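Local coordinates for protein iron transport multicopper oxidase FET3 (Saccharomyces cerevisiae, PDB 1ZPU) that oxidises ferrous to ferric iron at the yeast cell surface with copper and dioxygen, feeding high-affinity iron uptake through the permease FTR1, at residues Y311-V322 with E378-D388; C81-L90 with N495-V505. All blocks are in the same frame, centred on the assembly; numbering follows the deposited sequence.

Contact 1: residues Y311-V322 with E378-D388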
loop_
_atom_site.group_PDB
_atom_site.type_symbol
_atom_site.label_atom_id
_atom_site.label_comp_id
_atom_site.label_asym_id
_atom_site.label_seq_id
_atom_site.Cartn_x
_atom_site.Cartn_y
_atom_site.Cartn_z
ATOM N N TYR A 311 19.681 10.342 -8.111
ATOM C CA TYR A 311 19.943 9.882 -9.470
ATOM C C TYR A 311 20.095 11.057 -10.404
ATOM O O TYR A 311 19.468 12.093 -10.191
ATOM C CB TYR A 311 18.820 8.989 -9.977
ATOM C CG TYR A 311 18.708 7.673 -9.248
ATOM C CD1 TYR A 311 17.512 7.294 -8.642
ATOM C CD2 TYR A 311 19.798 6.803 -9.164
ATOM C CE1 TYR A 311 17.398 6.088 -7.977
ATOM C CE2 TYR A 311 19.697 5.595 -8.492
ATOM C CZ TYR A 311 18.494 5.251 -7.906
ATOM O OH TYR A 311 18.380 4.059 -7.249
ATOM N N GLY A 312 20.930 10.889 -11.432
ATOM C CA GLY A 312 21.168 11.923 -12.434
ATOM C C GLY A 312 19.926 12.250 -13.241
ATOM O O GLY A 312 18.845 11.700 -13.004
ATOM N N GLU A 313 20.076 13.140 -14.212
ATOM C CA GLU A 313 18.929 13.580 -15.003
ATOM C C GLU A 313 18.104 12.410 -15.559
ATOM O O GLU A 313 18.662 11.452 -16.096
ATOM C CB GLU A 313 19.350 14.570 -16.100
ATOM C CG GLU A 313 19.798 15.940 -15.562
ATOM C CD GLU A 313 18.693 16.697 -14.810
ATOM O OE1 GLU A 313 18.144 17.661 -15.388
ATOM O OE2 GLU A 313 18.371 16.340 -13.647
ATOM N N PRO A 314 16.771 12.489 -15.411
ATOM C CA PRO A 314 15.849 11.418 -15.787
ATOM C C PRO A 314 15.829 11.162 -17.282
ATOM O O PRO A 314 15.762 12.106 -18.067
ATOM C CB PRO A 314 14.477 11.962 -15.369
ATOM C CG PRO A 314 14.747 13.129 -14.500
ATOM C CD PRO A 314 16.063 13.669 -14.884
ATOM N N ASP A 315 15.873 9.889 -17.661
ATOM C CA ASP A 315 15.747 9.483 -19.059
ATOM C C ASP A 315 14.291 9.468 -19.502
ATOM O O ASP A 315 13.982 9.594 -20.688
ATOM C CB ASP A 315 16.343 8.094 -19.249
ATOM C CG ASP A 315 17.809 8.046 -18.901
ATOM O OD1 ASP A 315 18.588 8.808 -19.516
ATOM O OD2 ASP A 315 18.182 7.253 -18.013
ATOM N N HIS A 316 13.404 9.320 -18.531
ATOM C CA HIS A 316 11.999 9.137 -18.789
ATOM C C HIS A 316 11.228 9.887 -17.710
ATOM O O HIS A 316 11.330 9.553 -16.525
ATOM C CB HIS A 316 11.683 7.638 -18.730
ATOM C CG HIS A 316 10.367 7.262 -19.333
ATOM N ND1 HIS A 316 9.373 8.179 -19.600
ATOM C CD2 HIS A 316 9.868 6.056 -19.687
ATOM C CE1 HIS A 316 8.325 7.557 -20.110
ATOM N NE2 HIS A 316 8.599 6.267 -20.168
ATOM N N VAL A 317 10.471 10.909 -18.112
ATOM C CA VAL A 317 9.620 11.652 -17.171
ATOM C C VAL A 317 8.150 11.341 -17.407
ATOM O O VAL A 317 7.631 11.521 -18.506
ATOM C CB VAL A 317 9.862 13.181 -17.221
ATOM C CG1 VAL A 317 8.962 13.905 -16.219
ATOM C CG2 VAL A 317 11.314 13.492 -16.932
ATOM N N ILE A 318 7.494 10.855 -16.362
ATOM C CA ILE A 318 6.053 10.633 -16.375
ATOM C C ILE A 318 5.377 11.731 -15.531
ATOM O O ILE A 318 5.605 11.813 -14.325
ATOM C CB ILE A 318 5.709 9.218 -15.819
ATOM C CG1 ILE A 318 6.439 8.141 -16.621
ATOM C CG2 ILE A 318 4.208 8.972 -15.815
ATOM C CD1 ILE A 318 6.474 6.784 -15.969
ATOM N N THR A 319 4.571 12.581 -16.164
ATOM C CA THR A 319 3.835 13.615 -15.442
ATOM C C THR A 319 2.350 13.276 -15.398
ATOM O O THR A 319 1.697 13.153 -16.425
ATOM C CB THR A 319 4.058 15.029 -16.037
ATOM O OG1 THR A 319 5.447 15.357 -15.963
ATOM C CG2 THR A 319 3.275 16.085 -15.268
ATOM N N VAL A 320 1.817 13.112 -14.197
ATOM C CA VAL A 320 0.406 12.801 -14.049
ATOM C C VAL A 320 -0.303 13.776 -13.118
ATOM O O VAL A 320 0.204 14.118 -12.049
ATOM C CB VAL A 320 0.175 11.335 -13.587
ATOM C CG1 VAL A 320 0.686 10.358 -14.633
ATOM C CG2 VAL A 320 0.839 11.070 -12.255
ATOM N N ASP A 321 -1.479 14.228 -13.546
ATOM C CA ASP A 321 -2.344 15.054 -12.702
ATOM C C ASP A 321 -3.426 14.175 -12.094
ATOM O O ASP A 321 -4.001 13.329 -12.780
ATOM C CB ASP A 321 -2.957 16.215 -13.488
ATOM C CG ASP A 321 -1.911 17.240 -13.943
ATOM O OD1 ASP A 321 -0.705 17.062 -13.652
ATOM O OD2 ASP A 321 -2.290 18.229 -14.604
ATOM N N VAL A 322 -3.679 14.368 -10.804
ATOM C CA VAL A 322 -4.658 13.586 -10.074
ATOM C C VAL A 322 -5.913 14.413 -9.824
ATOM O O VAL A 322 -5.854 15.461 -9.189
ATOM C CB VAL A 322 -4.099 13.127 -8.724
ATOM C CG1 VAL A 322 -5.171 12.422 -7.919
ATOM C CG2 VAL A 322 -2.891 12.224 -8.924
ATOM N N GLU A 378 17.092 2.697 -17.502
ATOM C CA GLU A 378 16.879 4.133 -17.492
ATOM C C GLU A 378 16.478 4.679 -16.142
ATOM O O GLU A 378 15.882 3.973 -15.317
ATOM C CB GLU A 378 15.838 4.529 -18.528
ATOM C CG GLU A 378 14.447 3.966 -18.313
ATOM C CD GLU A 378 13.444 4.506 -19.329
ATOM O OE1 GLU A 378 13.871 5.136 -20.332
ATOM O OE2 GLU A 378 12.224 4.297 -19.130
ATOM N N ILE A 379 16.804 5.946 -15.914
ATOM C CA ILE A 379 16.357 6.633 -14.712
ATOM C C ILE A 379 14.975 7.237 -14.983
ATOM O O ILE A 379 14.803 8.057 -15.891
ATOM C CB ILE A 379 17.397 7.678 -14.256
ATOM C CG1 ILE A 379 18.612 6.962 -13.658
ATOM C CG2 ILE A 379 16.787 8.666 -13.247
ATOM C CD1 ILE A 379 19.935 7.634 -13.969
ATOM N N VAL A 380 13.992 6.795 -14.202
ATOM C CA VAL A 380 12.599 7.217 -14.364
ATOM C C VAL A 380 12.204 8.213 -13.280
ATOM O O VAL A 380 12.547 8.047 -12.116
ATOM C CB VAL A 380 11.625 6.009 -14.315
ATOM C CG1 VAL A 380 10.181 6.459 -14.529
ATOM C CG2 VAL A 380 12.001 4.968 -15.356
ATOM N N GLU A 381 11.479 9.249 -13.680
ATOM C CA GLU A 381 10.968 10.241 -12.758
ATOM C C GLU A 381 9.455 10.339 -12.911
ATOM O O GLU A 381 8.940 10.519 -14.021
ATOM C CB GLU A 381 11.642 11.589 -13.016
ATOM C CG GLU A 381 10.957 12.796 -12.403
ATOM C CD GLU A 381 11.756 14.080 -12.594
ATOM O OE1 GLU A 381 12.826 14.220 -11.956
ATOM O OE2 GLU A 381 11.318 14.959 -13.376
ATOM N N ILE A 382 8.749 10.201 -11.791
ATOM C CA ILE A 382 7.303 10.386 -11.757
ATOM C C ILE A 382 6.995 11.739 -11.131
ATOM O O ILE A 382 7.370 12.021 -10.001
ATOM C CB ILE A 382 6.581 9.242 -10.996
ATOM C CG1 ILE A 382 6.636 7.956 -11.811
ATOM C CG2 ILE A 382 5.126 9.582 -10.747
ATOM C CD1 ILE A 382 6.331 6.706 -11.011
ATOM N N VAL A 383 6.327 12.583 -11.894
ATOM C CA VAL A 383 5.853 13.862 -11.399
ATOM C C VAL A 383 4.353 13.738 -11.169
ATOM O O VAL A 383 3.589 13.469 -12.097
ATOM C CB VAL A 383 6.137 15.022 -12.396
ATOM C CG1 VAL A 383 5.629 16.347 -11.838
ATOM C CG2 VAL A 383 7.625 15.111 -12.716
ATOM N N LEU A 384 3.937 13.927 -9.925
ATOM C CA LEU A 384 2.543 13.809 -9.585
ATOM C C LEU A 384 2.015 15.149 -9.091
ATOM O O LEU A 384 2.518 15.699 -8.113
ATOM C CB LEU A 384 2.349 12.694 -8.554
ATOM C CG LEU A 384 0.917 12.309 -8.170
ATOM C CD1 LEU A 384 0.795 10.818 -8.035
ATOM C CD2 LEU A 384 0.477 12.985 -6.899
ATOM N N ASN A 385 1.008 15.665 -9.793
ATOM C CA ASN A 385 0.353 16.927 -9.454
ATOM C C ASN A 385 -1.082 16.714 -8.941
ATOM O O ASN A 385 -1.989 16.409 -9.720
ATOM C CB ASN A 385 0.325 17.846 -10.675
ATOM C CG ASN A 385 1.701 18.113 -11.237
ATOM O OD1 ASN A 385 2.613 18.508 -10.513
ATOM N ND2 ASN A 385 1.858 17.908 -12.539
ATOM N N ASN A 386 -1.283 16.874 -7.632
ATOM C CA ASN A 386 -2.612 16.748 -7.036
ATOM C C ASN A 386 -3.509 17.932 -7.352
ATOM O O ASN A 386 -3.258 19.055 -6.913
ATOM C CB ASN A 386 -2.538 16.564 -5.520
ATOM C CG ASN A 386 -3.860 16.095 -4.923
ATOM O OD1 ASN A 386 -4.718 15.574 -5.629
ATOM N ND2 ASN A 386 -4.027 16.283 -3.618
ATOM N N GLN A 387 -4.558 17.671 -8.118
ATOM C CA GLN A 387 -5.546 18.688 -8.457
ATOM C C GLN A 387 -6.754 18.549 -7.529
ATOM O O GLN A 387 -7.705 19.331 -7.596
ATOM C CB GLN A 387 -5.994 18.503 -9.899
ATOM C CG GLN A 387 -5.986 19.761 -10.724
ATOM C CD GLN A 387 -4.640 20.014 -11.359
ATOM O OE1 GLN A 387 -3.868 19.085 -11.596
ATOM N NE2 GLN A 387 -4.346 21.282 -11.633
ATOM N N ASP A 388 -6.700 17.531 -6.671
ATOM C CA ASP A 388 -7.749 17.215 -5.694
ATOM C C ASP A 388 -7.396 17.804 -4.326
ATOM O O ASP A 388 -6.211 17.934 -4.001
ATOM C CB ASP A 388 -7.906 15.689 -5.573
ATOM C CG ASP A 388 -8.904 15.285 -4.493
ATOM O OD1 ASP A 388 -10.105 15.615 -4.640
ATOM O OD2 ASP A 388 -8.501 14.640 -3.489
#
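Residues 316-322 and 379-386 run as parallel strands, axes 4.6 Å apart and 15° from exact alignment, paired from His316 with Val380 to Val322 with Asn386. The backbone of 316-322 gives its N-H groups and carbonyls at every second residue, from His316 to Val322, and the intervening CA-H groups lean on carbonyl oxygens across the gap. Asp315 locks the entry: its OD2 takes the N-H of Ile379 at 2.8 Å on the anti lone pair, while Ile379 O accepts from both Asp315 N and His316 N.

The face carrying Val317, Thr319 and Asp321 is mixed in character. Glu381 stretches out from a CG anti to its backbone N (chi1 164°); its OE1 lies 3.4 Å from Pro314 CG, and its OE2 lies against both methyls of Val317. The charge of OE1 is met by Arg450 in the next strand. Further on, Asn385 ND2 sends an N-H to Asp321 OD1, 2.9 Å away and within the plane of the amide; Asn385 OD1 takes the N-H of Phe421, so the rotation of the amide is fixed.

On the face of Ile318, Val320 and Val322 the contacts are apolar. Ile318 CD1 crosses to Val380 CG1 at 4.0 Å, and Val322 CG2 sits 3.9 Å from Leu384 CG, where Phe336 and Phe394 also touch.

Past the strand, Asn386 OD1 accepts the N-H of Asp388, forming an Asx turn, and Asp388 OD2 is hydrogen-bonded to NE2 of His392, a ligand of the type 1 copper. The middle of the pair is thus apolar on one face, toward the other sheet of the cupredoxin sandwich; on the other the buried polar ends of Glu381 and Asn385 are satisfied, and the chain leads into a second-shell carboxylate that probably helps orient a copper ligand.

Contact 2: residues C81-L90 with N495-V505. With NAG (2-acetamido-2-deoxy-beta-D-glucopyranose), chain J; NAG (2-acetamido-2-deoxy-beta-D-glucopyranose), chain B.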
loop_
_atom_site.group_PDB
_atom_site.type_symbol
_atom_site.label_atom_id
_atom_site.label_comp_id
_atom_site.label_asym_id
_atom_site.label_seq_id
_atom_site.Cartn_x
_atom_site.Cartn_y
_atom_site.Cartn_z
ATOM N N CYS A 81 -4.137 -13.514 -13.343
ATOM C CA CYS A 81 -5.582 -13.372 -13.418
ATOM C C CYS A 81 -6.133 -13.693 -12.018
ATOM O O CYS A 81 -5.410 -14.272 -11.205
ATOM C CB CYS A 81 -6.159 -14.251 -14.524
ATOM S SG CYS A 81 -5.715 -15.958 -14.351
ATOM N N PRO A 82 -7.386 -13.280 -11.711
ATOM C CA PRO A 82 -7.936 -13.437 -10.359
ATOM C C PRO A 82 -8.140 -14.891 -9.965
ATOM O O PRO A 82 -8.406 -15.730 -10.839
ATOM C CB PRO A 82 -9.309 -12.760 -10.463
ATOM C CG PRO A 82 -9.240 -11.896 -11.659
ATOM C CD PRO A 82 -8.367 -12.640 -12.607
ATOM N N ILE A 83 -8.027 -15.183 -8.668
ATOM C CA ILE A 83 -8.267 -16.533 -8.172
ATOM C C ILE A 83 -9.758 -16.782 -8.001
ATOM O O ILE A 83 -10.402 -16.185 -7.142
ATOM C CB ILE A 83 -7.547 -16.837 -6.844
ATOM C CG1 ILE A 83 -6.063 -16.523 -6.940
ATOM C CG2 ILE A 83 -7.732 -18.302 -6.449
ATOM C CD1 ILE A 83 -5.445 -16.201 -5.600
ATOM N N ALA A 84 -10.289 -17.677 -8.829
ATOM C CA ALA A 84 -11.704 -18.037 -8.802
ATOM C C ALA A 84 -12.041 -18.920 -7.601
ATOM O O ALA A 84 -11.180 -19.656 -7.119
ATOM C CB ALA A 84 -12.083 -18.748 -10.092
ATOM N N PRO A 85 -13.294 -18.846 -7.107
ATOM C CA PRO A 85 -13.742 -19.754 -6.050
ATOM C C PRO A 85 -13.413 -21.213 -6.355
ATOM O O PRO A 85 -13.720 -21.699 -7.444
ATOM C CB PRO A 85 -15.257 -19.541 -6.026
ATOM C CG PRO A 85 -15.445 -18.150 -6.497
ATOM C CD PRO A 85 -14.350 -17.888 -7.490
ATOM N N GLY A 86 -12.781 -21.889 -5.401
ATOM C CA GLY A 86 -12.373 -23.282 -5.548
ATOM C C GLY A 86 -10.922 -23.464 -5.962
ATOM O O GLY A 86 -10.322 -24.506 -5.685
ATOM N N SER A 87 -10.361 -22.449 -6.618
ATOM C CA SER A 87 -9.007 -22.528 -7.161
ATOM C C SER A 87 -7.912 -22.233 -6.132
ATOM O O SER A 87 -8.153 -21.603 -5.101
ATOM C CB SER A 87 -8.868 -21.632 -8.393
ATOM O OG SER A 87 -9.640 -22.143 -9.479
ATOM N N THR A 88 -6.710 -22.721 -6.423
ATOM C CA THR A 88 -5.559 -22.586 -5.543
ATOM C C THR A 88 -4.392 -22.006 -6.325
ATOM O O THR A 88 -3.911 -22.625 -7.267
ATOM C CB THR A 88 -5.100 -23.967 -4.990
ATOM O OG1 THR A 88 -6.172 -24.602 -4.284
ATOM C CG2 THR A 88 -3.890 -23.814 -4.061
ATOM N N MET A 89 -3.925 -20.829 -5.929
ATOM C CA MET A 89 -2.719 -20.280 -6.526
ATOM C C MET A 89 -1.514 -20.467 -5.599
ATOM O O MET A 89 -1.617 -20.288 -4.384
ATOM C CB MET A 89 -2.929 -18.821 -6.947
ATOM C CG MET A 89 -1.645 -18.022 -7.180
ATOM S SD MET A 89 -1.689 -16.743 -8.459
ATOM C CE MET A 89 -3.366 -16.169 -8.385
ATOM N N LEU A 90 -0.390 -20.868 -6.183
ATOM C CA LEU A 90 0.846 -20.998 -5.443
ATOM C C LEU A 90 1.706 -19.768 -5.658
ATOM O O LEU A 90 2.095 -19.460 -6.782
ATOM C CB LEU A 90 1.594 -22.270 -5.841
ATOM C CG LEU A 90 3.013 -22.450 -5.287
ATOM C CD1 LEU A 90 3.058 -22.493 -3.750
ATOM C CD2 LEU A 90 3.633 -23.685 -5.879
ATOM N N ASN A 495 0.741 -24.089 -12.413
ATOM C CA ASN A 495 -0.261 -23.649 -11.453
ATOM C C ASN A 495 -0.971 -22.348 -11.839
ATOM O O ASN A 495 -2.206 -22.289 -11.788
ATOM C CB ASN A 495 0.323 -23.525 -10.050
ATOM C CG ASN A 495 -0.694 -23.014 -9.057
ATOM O OD1 ASN A 495 -0.471 -22.007 -8.372
ATOM N ND2 ASN A 495 -1.845 -23.680 -9.004
ATOM N N HIS A 496 -0.195 -21.324 -12.216
ATOM C CA HIS A 496 -0.742 -20.016 -12.613
ATOM C C HIS A 496 -1.652 -20.107 -13.845
ATOM O O HIS A 496 -2.744 -19.527 -13.857
ATOM C CB HIS A 496 0.374 -18.998 -12.876
ATOM C CG HIS A 496 1.078 -18.522 -11.646
ATOM N ND1 HIS A 496 0.414 -18.148 -10.499
ATOM C CD2 HIS A 496 2.394 -18.333 -11.393
ATOM C CE1 HIS A 496 1.289 -17.766 -9.586
ATOM N NE2 HIS A 496 2.496 -17.863 -10.104
ATOM N N LEU A 497 -1.198 -20.822 -14.875
ATOM C CA LEU A 497 -2.006 -21.077 -16.059
ATOM C C LEU A 497 -3.297 -21.805 -15.665
ATOM O O LEU A 497 -4.376 -21.503 -16.177
ATOM C CB LEU A 497 -1.199 -21.888 -17.093
ATOM C CG LEU A 497 -0.313 -21.246 -18.186
ATOM C CD1 LEU A 497 0.035 -19.769 -17.966
ATOM C CD2 LEU A 497 0.960 -22.073 -18.404
ATOM N N GLU A 498 -3.170 -22.747 -14.735
ATOM C CA GLU A 498 -4.302 -23.488 -14.190
ATOM C C GLU A 498 -5.336 -22.552 -13.533
ATOM O O GLU A 498 -6.542 -22.745 -13.723
ATOM C CB GLU A 498 -3.781 -24.550 -13.215
ATOM C CG GLU A 498 -4.794 -25.126 -12.233
ATOM C CD GLU A 498 -5.599 -26.275 -12.808
ATOM O OE1 GLU A 498 -5.212 -26.847 -13.863
ATOM O OE2 GLU A 498 -6.627 -26.609 -12.179
ATOM N N VAL A 499 -4.852 -21.557 -12.777
ATOM C CA VAL A 499 -5.695 -20.515 -12.170
ATOM C C VAL A 499 -6.492 -19.775 -13.238
ATOM O O VAL A 499 -7.698 -19.575 -13.089
ATOM C CB VAL A 499 -4.852 -19.451 -11.380
ATOM C CG1 VAL A 499 -5.736 -18.338 -10.820
ATOM C CG2 VAL A 499 -4.078 -20.082 -10.255
ATOM N N CYS A 500 -5.801 -19.365 -14.301
ATOM C CA CYS A 500 -6.409 -18.644 -15.419
ATOM C C CYS A 500 -7.500 -19.415 -16.136
ATOM O O CYS A 500 -8.581 -18.880 -16.329
ATOM C CB CYS A 500 -5.349 -18.182 -16.413
ATOM S SG CYS A 500 -4.763 -16.519 -16.099
ATOM N N GLN A 501 -7.222 -20.661 -16.526
ATOM C CA GLN A 501 -8.223 -21.501 -17.202
ATOM C C GLN A 501 -9.440 -21.710 -16.312
ATOM O O GLN A 501 -10.574 -21.680 -16.790
ATOM C CB GLN A 501 -7.661 -22.874 -17.588
ATOM C CG GLN A 501 -6.586 -22.856 -18.636
ATOM C CD GLN A 501 -5.657 -24.039 -18.490
ATOM O OE1 GLN A 501 -4.927 -24.145 -17.501
ATOM N NE2 GLN A 501 -5.681 -24.946 -19.475
ATOM N N SER A 502 -9.187 -21.930 -15.025
ATOM C CA SER A 502 -10.227 -22.174 -14.044
ATOM C C SER A 502 -11.093 -20.928 -13.860
ATOM O O SER A 502 -12.240 -21.009 -13.419
ATOM C CB SER A 502 -9.563 -22.551 -12.717
ATOM O OG SER A 502 -10.398 -23.360 -11.912
ATOM N N CYS A 503 -10.514 -19.781 -14.206
ATOM C CA CYS A 503 -11.147 -18.468 -14.081
ATOM C C CYS A 503 -11.793 -18.027 -15.395
ATOM O O CYS A 503 -12.482 -17.001 -15.442
ATOM C CB CYS A 503 -10.079 -17.452 -13.701
ATOM S SG CYS A 503 -10.689 -15.840 -13.213
ATOM N N SER A 504 -11.560 -18.816 -16.448
ATOM C CA SER A 504 -11.883 -18.454 -17.836
ATOM C C SER A 504 -11.372 -17.055 -18.238
ATOM O O SER A 504 -12.124 -16.221 -18.742
ATOM C CB SER A 504 -13.385 -18.605 -18.108
ATOM O OG SER A 504 -13.822 -19.927 -17.848
ATOM N N VAL A 505 -10.087 -16.816 -17.985
ATOM C CA VAL A 505 -9.373 -15.598 -18.393
ATOM C C VAL A 505 -8.226 -16.019 -19.314
ATOM O O VAL A 505 -7.438 -16.917 -18.974
ATOM C CB VAL A 505 -8.787 -14.835 -17.165
ATOM C CG1 VAL A 505 -7.866 -13.694 -17.606
ATOM C CG2 VAL A 505 -9.901 -14.304 -16.274
HETATM C C1 NAG J . -15.607 -11.313 -15.628
HETATM C C2 NAG J . -16.355 -11.830 -16.845
HETATM C C3 NAG J . -16.073 -10.945 -18.069
HETATM C C4 NAG J . -16.279 -9.457 -17.715
HETATM C C5 NAG J . -15.585 -9.108 -16.393
HETATM C C6 NAG J . -15.758 -7.655 -15.932
HETATM C C7 NAG J . -15.168 -13.988 -17.527
HETATM C C8 NAG J . -13.878 -13.335 -17.971
HETATM N N2 NAG J . -16.166 -13.270 -16.990
HETATM O O3 NAG J . -16.883 -11.336 -19.168
HETATM O O4 NAG J . -15.826 -8.617 -18.761
HETATM O O5 NAG J . -16.058 -9.995 -15.404
HETATM O O6 NAG J . -15.651 -7.559 -14.515
HETATM O O7 NAG J . -15.305 -15.210 -17.670
HETATM C C1 NAG B . -14.199 -12.656 -10.733
HETATM C C2 NAG B . -15.238 -11.526 -10.885
HETATM C C3 NAG B . -15.980 -11.574 -12.231
HETATM C C4 NAG B . -15.049 -11.838 -13.420
HETATM C C5 NAG B . -14.018 -12.935 -13.153
HETATM C C6 NAG B . -12.577 -12.433 -13.358
HETATM C C7 NAG B . -16.175 -10.359 -8.962
HETATM C C8 NAG B . -17.163 -9.252 -9.221
HETATM N N2 NAG B . -16.194 -11.432 -9.779
HETATM O O3 NAG B . -16.625 -10.333 -12.453
HETATM O O4 NAG B . -15.829 -12.213 -14.524
HETATM O O5 NAG B . -14.236 -13.513 -11.862
HETATM O O6 NAG B . -12.358 -12.021 -14.693
HETATM O O7 NAG B . -15.364 -10.235 -8.022
#
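Ser502 OG donates to Ser87 OG at 2.8 Å, joining the last turn of the helix to the residue that closes a type II turn from Ala84. The OG of Ser502 stands roughly anti to its backbone N (chi1 -153°), which carries it across to Ser87, just ahead of the strand. At the other end of the helix segment, the amide of Asn495 spans the strand edge: ND2 gives a nearly straight bond to Thr88 O, 2.9 Å long and in the plane of both groups, and OD1 lies toward Leu90 N, modelled too close for its length to be trusted. With an alanine in place of Asn495, Thr88 O would probably lose its side-chain donor and the link from this end of the helix to the strand would be weakened.

Between these polar ends Val499 fills the middle, with CG2 3.7 Å from Met89 CB and CG1 against Pro82 O. Met89 SD meets the edge of the His496 ring, 4.1 Å from its centroid, its side chain crossing the imidazole at about a right angle. Covalent closure comes from the disulfide, Cys81 SG to Cys500 SG at 2.1 Å, with Val505 CG1 packed 3.6 Å from Cys81 CB. A Schellman motif at Ser504 ends the helix, and glycan sugars lie beside Pro82, Cys503 and Val505.

Residues 495-502 run roughly antiparallel to residues 88-90 (152°), part of strand 88-94, an outermost strand of its four-stranded sheet, paired with strand 43-49.

Contact 1 and contact 2 do not touch: their centres lie 35 Å apart and their nearest atoms about 23 Å. Along the chain the first is nested within the loop that the second closes, since residues 81-90, early in the chain, meet helix 494-502, the last helix modelled, some 404 residues on. Contact 1 reaches the type 1 site, whereas contact 2 lies at a remove from the type 2 and type 3 sites. In contact 1 the side chain of Val322 is about 6 Å from a bound copper. In contact 2 the side chain of Ile83 is about 9 Å from that of His107, a type 3 ligand, and about 10 Å from that of the type 2 ligand His60.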